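Local coordinates for protein pectinesterase inhibitor 1 (Arabidopsis thaliana, PDB 1X91) that inhibits pectin methylesterase from flowers, siliques and leaves, as a small, all-helical secreted protein of the plant apoplast, at residues A[39-44]-A[137-142]; A[103-108]-A[142-147]. The protein carries 1 engineered substitution. All coordinates share one frame; numbering follows the deposited sequence.

Interaction 1. Residues A[39-44]-A[137-142]; sequences KTTLDS and KNLCGI
Thr41 of segment 39-44 directs its CB toward segment 137-142, where its methyl meets Leu139 and Ile142, and its two branches have opposite tasks. From CB, which itself stops short of the other helix, OG1 turns back along its own helix and is hydrogen-bonded to the carbonyl oxygen of Leu37. With chi1 at -57°, OG1 sits beside the backbone N and CG2 lies opposite that N, which carries the methyl to the partner helix. Its nearest atom there is the carbonyl oxygen of Leu139, 3.8 Å from Thr41 CG2. Next comes Ile142 CG2, 4.2 Å from the same Thr41 methyl, a meeting of two methyl groups. One turn beyond Thr41, Ser44 receives Leu139, whose CD1 lies 4.3 Å from Ser44 CB and 4.2 Å from Ser44 C.

The short helix axes run nearly antiparallel, at 163°, and approach to 9.5 Å. Thr41 and Ser44 suit this because they are compact and their carbons face the partner; Leu139 reaches out with CD1, while Ile142 offers the short methyl of its beta branch. Phe24 packs on Thr41, Ser44 and Leu139 together, so helix 18-27, probably part of the N-terminal alpha-hairpin extension needed for inhibition, covers this seam of the four-helix bundle. Elsewhere on helix 34-62, Lys39 NZ forms a salt bridge with Asp43 OD1 at 2.8 Å, using the oxygen's syn lone pair. Thr41's hydroxyl and the Lys39-Asp43 pair are thus satisfied within helix 34-62, and the join rests on methyl and methylene packing rather than directed bonds.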
loop_
_atom_site.group_PDB
_atom_site.type_symbol
_atom_site.label_atom_id
_atom_site.label_comp_id
_atom_site.label_asym_id
_atom_site.label_seq_id
_atom_site.Cartn_x
_atom_site.Cartn_y
_atom_site.Cartn_z
ATOM N N LYS A 39 12.771 -0.281 -2.187
ATOM C CA LYS A 39 12.666 1.169 -1.986
ATOM C C LYS A 39 11.734 1.763 -3.039
ATOM O O LYS A 39 10.850 2.595 -2.692
ATOM C CB LYS A 39 14.057 1.786 -2.035
ATOM C CG LYS A 39 14.095 3.289 -2.067
ATOM C CD LYS A 39 13.370 3.905 -0.924
ATOM C CE LYS A 39 13.773 5.389 -0.684
ATOM N NZ LYS A 39 13.305 6.363 -1.682
ATOM N N THR A 40 11.862 1.371 -4.307
ATOM C CA THR A 40 10.943 1.992 -5.286
ATOM C C THR A 40 9.522 1.553 -5.054
ATOM O O THR A 40 8.603 2.342 -5.303
ATOM C CB THR A 40 11.320 1.807 -6.754
ATOM O OG1 THR A 40 11.453 0.411 -7.025
ATOM C CG2 THR A 40 12.660 2.457 -7.111
ATOM N N THR A 41 9.288 0.367 -4.547
ATOM C CA THR A 41 7.953 -0.089 -4.235
ATOM C C THR A 41 7.351 0.706 -3.086
ATOM O O THR A 41 6.198 1.112 -3.149
ATOM C CB THR A 41 7.930 -1.595 -3.975
ATOM O OG1 THR A 41 8.452 -2.318 -5.127
ATOM C CG2 THR A 41 6.511 -2.073 -3.798
ATOM N N LEU A 42 8.128 0.875 -2.032
ATOM C CA LEU A 42 7.707 1.725 -0.921
ATOM C C LEU A 42 7.396 3.145 -1.396
ATOM O O LEU A 42 6.412 3.763 -0.933
ATOM C CB LEU A 42 8.728 1.696 0.219
ATOM C CG LEU A 42 8.771 0.470 1.077
ATOM C CD1 LEU A 42 9.802 0.688 2.199
ATOM C CD2 LEU A 42 7.412 0.168 1.684
ATOM N N ASP A 43 8.212 3.689 -2.271
ATOM C CA ASP A 43 7.962 5.035 -2.780
ATOM C C ASP A 43 6.593 5.104 -3.404
ATOM O O ASP A 43 5.829 6.028 -3.145
ATOM C CB ASP A 43 9.018 5.415 -3.819
ATOM C CG ASP A 43 10.404 5.677 -3.235
ATOM O OD1 ASP A 43 10.572 5.925 -1.999
ATOM O OD2 ASP A 43 11.418 5.724 -4.008
ATOM N N SER A 44 6.248 4.137 -4.248
ATOM C CA SER A 44 4.958 4.213 -4.927
ATOM C C SER A 44 3.825 4.099 -3.929
ATOM O O SER A 44 2.748 4.733 -4.067
ATOM C CB SER A 44 4.862 3.082 -5.968
ATOM O OG SER A 44 5.807 3.271 -7.032
ATOM N N LYS A 137 -3.105 -2.048 -1.190
ATOM C CA LYS A 137 -3.055 -3.384 -0.695
ATOM C C LYS A 137 -2.120 -4.238 -1.589
ATOM O O LYS A 137 -1.294 -5.006 -1.073
ATOM C CB LYS A 137 -4.473 -3.937 -0.633
ATOM C CG LYS A 137 -4.559 -5.320 -0.197
ATOM C CD LYS A 137 -6.064 -5.637 0.101
ATOM C CE LYS A 137 -6.194 -7.065 0.391
ATOM N NZ LYS A 137 -7.598 -7.452 0.517
ATOM N N ASN A 138 -2.275 -4.088 -2.890
ATOM C CA ASN A 138 -1.450 -4.852 -3.848
ATOM C C ASN A 138 0.032 -4.480 -3.744
ATOM O O ASN A 138 0.925 -5.365 -3.756
ATOM C CB ASN A 138 -1.969 -4.592 -5.256
ATOM C CG ASN A 138 -3.310 -5.269 -5.510
ATOM O OD1 ASN A 138 -3.636 -6.266 -4.870
ATOM N ND2 ASN A 138 -4.102 -4.689 -6.423
ATOM N N LEU A 139 0.334 -3.186 -3.663
ATOM C CA LEU A 139 1.704 -2.700 -3.533
ATOM C C LEU A 139 2.299 -3.214 -2.232
ATOM O O LEU A 139 3.450 -3.640 -2.196
ATOM C CB LEU A 139 1.785 -1.167 -3.593
ATOM C CG LEU A 139 1.536 -0.579 -4.964
ATOM C CD1 LEU A 139 1.320 0.889 -4.810
ATOM C CD2 LEU A 139 2.761 -0.825 -5.857
ATOM N N CYS A 140 1.530 -3.154 -1.131
ATOM C CA CYS A 140 2.057 -3.741 0.120
ATOM C C CYS A 140 2.352 -5.218 -0.037
ATOM O O CYS A 140 3.371 -5.701 0.483
ATOM C CB CYS A 140 1.134 -3.502 1.327
ATOM S SG CYS A 140 0.936 -1.805 1.889
ATOM N N GLY A 141 1.488 -5.933 -0.742
ATOM C CA GLY A 141 1.690 -7.365 -0.977
ATOM C C GLY A 141 2.998 -7.626 -1.709
ATOM O O GLY A 141 3.749 -8.521 -1.316
ATOM N N ILE A 142 3.324 -6.799 -2.702
ATOM C CA ILE A 142 4.583 -6.898 -3.413
ATOM C C ILE A 142 5.753 -6.614 -2.462
ATOM O O ILE A 142 6.751 -7.328 -2.430
ATOM C CB ILE A 142 4.616 -5.956 -4.655
ATOM C CG1 ILE A 142 3.564 -6.377 -5.679
ATOM C CG2 ILE A 142 6.003 -5.975 -5.275
ATOM C CD1 ILE A 142 3.299 -5.373 -6.784
#

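Interaction 2. Residues A[103-108]-A[142-147]; sequences MKVSAA and IALVIS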
loop_
_atom_site.group_PDB
_atom_site.type_symbol
_atom_site.label_atom_id
_atom_site.label_comp_id
_atom_site.label_asym_id
_atom_site.label_seq_id
_atom_site.Cartn_x
_atom_site.Cartn_y
_atom_site.Cartn_z
ATOM N N MET A 103 7.045 -6.105 8.884
ATOM C CA MET A 103 6.081 -5.942 9.965
ATOM C C MET A 103 5.286 -4.641 9.755
ATOM O O MET A 103 4.063 -4.602 9.894
ATOM C CB MET A 103 6.803 -5.809 11.327
ATOM C CG MET A 103 5.870 -5.761 12.452
ATOM S SD MET A 103 6.733 -5.593 14.081
ATOM C CE MET A 103 7.334 -3.901 14.086
ATOM N N LYS A 104 6.028 -3.589 9.404
ATOM C CA LYS A 104 5.375 -2.290 9.223
ATOM C C LYS A 104 4.551 -2.208 7.948
ATOM O O LYS A 104 3.439 -1.644 7.944
ATOM C CB LYS A 104 6.413 -1.178 9.278
ATOM C CG LYS A 104 7.001 -0.953 10.666
ATOM C CD LYS A 104 5.958 -0.464 11.671
ATOM C CE LYS A 104 6.574 -0.082 12.988
ATOM N NZ LYS A 104 5.577 0.334 13.964
ATOM N N VAL A 105 4.992 -2.828 6.858
ATOM C CA VAL A 105 4.182 -2.916 5.642
ATOM C C VAL A 105 2.933 -3.728 5.884
ATOM O O VAL A 105 1.849 -3.388 5.405
ATOM C CB VAL A 105 4.989 -3.479 4.481
ATOM C CG1 VAL A 105 4.068 -3.741 3.272
ATOM C CG2 VAL A 105 6.062 -2.555 4.064
ATOM N N SER A 106 3.048 -4.773 6.681
ATOM C CA SER A 106 1.882 -5.580 7.037
ATOM C C SER A 106 0.812 -4.748 7.761
ATOM O O SER A 106 -0.379 -4.883 7.499
ATOM C CB SER A 106 2.312 -6.825 7.832
ATOM O OG SER A 106 1.329 -7.847 7.752
ATOM N N ALA A 107 1.242 -3.885 8.660
ATOM C CA ALA A 107 0.357 -3.012 9.358
ATOM C C ALA A 107 -0.270 -2.009 8.413
ATOM O O ALA A 107 -1.462 -1.749 8.504
ATOM C CB ALA A 107 1.059 -2.353 10.451
ATOM N N ALA A 108 0.509 -1.478 7.480
ATOM C CA ALA A 108 -0.070 -0.568 6.461
ATOM C C ALA A 108 -1.126 -1.235 5.640
ATOM O O ALA A 108 -2.183 -0.621 5.339
ATOM C CB ALA A 108 0.999 0.014 5.572
ATOM N N ILE A 142 3.324 -6.799 -2.702
ATOM C CA ILE A 142 4.583 -6.898 -3.413
ATOM C C ILE A 142 5.753 -6.614 -2.462
ATOM O O ILE A 142 6.751 -7.328 -2.430
ATOM C CB ILE A 142 4.616 -5.956 -4.655
ATOM C CG1 ILE A 142 3.564 -6.377 -5.679
ATOM C CG2 ILE A 142 6.003 -5.975 -5.275
ATOM C CD1 ILE A 142 3.299 -5.373 -6.784
ATOM N N ALA A 143 5.642 -5.550 -1.658
ATOM C CA ALA A 143 6.696 -5.176 -0.734
ATOM C C ALA A 143 6.927 -6.270 0.329
ATOM O O ALA A 143 8.019 -6.405 0.838
ATOM C CB ALA A 143 6.343 -3.846 -0.031
ATOM N N LEU A 144 5.893 -6.988 0.730
ATOM C CA LEU A 144 6.046 -8.068 1.693
ATOM C C LEU A 144 6.847 -9.211 1.111
ATOM O O LEU A 144 7.713 -9.783 1.787
ATOM C CB LEU A 144 4.674 -8.593 2.140
ATOM C CG LEU A 144 3.822 -7.653 3.015
ATOM C CD1 LEU A 144 2.471 -8.289 3.231
ATOM C CD2 LEU A 144 4.585 -7.428 4.298
ATOM N N VAL A 145 6.619 -9.511 -0.140
ATOM C CA VAL A 145 7.367 -10.583 -0.766
ATOM C C VAL A 145 8.840 -10.180 -0.909
ATOM O O VAL A 145 9.745 -10.937 -0.560
ATOM C CB VAL A 145 6.746 -10.932 -2.138
ATOM C CG1 VAL A 145 7.565 -12.033 -2.839
ATOM C CG2 VAL A 145 5.346 -11.405 -1.976
ATOM N N ILE A 146 9.093 -8.953 -1.331
ATOM C CA ILE A 146 10.444 -8.427 -1.465
ATOM C C ILE A 146 11.175 -8.377 -0.137
ATOM O O ILE A 146 12.312 -8.888 -0.006
ATOM C CB ILE A 146 10.462 -7.034 -2.125
ATOM C CG1 ILE A 146 9.865 -7.040 -3.527
ATOM C CG2 ILE A 146 11.898 -6.504 -2.155
ATOM C CD1 ILE A 146 9.454 -5.602 -3.997
ATOM N N SER A 147 10.557 -7.796 0.868
ATOM C CA SER A 147 11.210 -7.669 2.170
ATOM C C SER A 147 11.508 -9.036 2.813
ATOM O O SER A 147 12.520 -9.202 3.519
ATOM C CB SER A 147 10.396 -6.779 3.120
ATOM O OG SER A 147 9.093 -7.247 3.352
#
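The carbonyl oxygen of Ala143, whose methyl packs on Val105 across the contact, is gripped twice by Ser147: by the backbone N at 2.9 Å and by the side-chain OG, also 2.9 Å from Ala143 O. The hydroxyl comes in at a C=O...O angle of 138° and is tilted 20° from the carbonyl plane. Ser147 can do this because its chi1 of 59° folds OG back over the preceding turn. The same OG is hydrogen-bonded to Asn102 ND2, so a buried hydroxyl is satisfied from both helices 127-149 and 98-119.

Beside this polar point the two helices meet through hydrocarbon. Val105 CG1, anti to its own N, touches both neighbours, 4.0 Å from Ala143 CB and 3.9 Å from Leu144 CD2. Leu144 leaves its helix obliquely but bends inward, and it and Val105 pass each other in opposite directions. Its CD2 also lies 3.9 Å from Ser106 N. Alanine's single methyl meets Val105 on the buried side, while Leu144, partly exposed, lies where the backbones are nearest, and its branch covers Val105 and Ser106 N. This is antiparallel packing of helices 98-119 and 127-149 within the four-helix bundle, an apolar stripe turned inward, with segment axes 9.4 Å apart. Cohesion across it is apolar; the polar tie through Ser147 and Asn102 adds a directional bond that would favour one alignment of the helices.

After helix 18-27 near the N terminus come helices 34-62, 66-94, 98-119 and 127-149, the four of the bundle. Interaction 1 brings the first of these four to the last, closing a loop of 92 residues; interaction 2 joins the third to the last across 33. Because 103-108 lies between 39-44 and 137-142 but its partner 142-147 extends beyond 137-142, the closures cross rather than nest. Helix 127-149 serves both, and Ile142 belongs to both segments, though it touches a partner only in interaction 1. The contacts also meet directly: Leu42 CD2 lies 3.9 Å from Val105 CG2, so helices 34-62 and 98-119 touch inside the core.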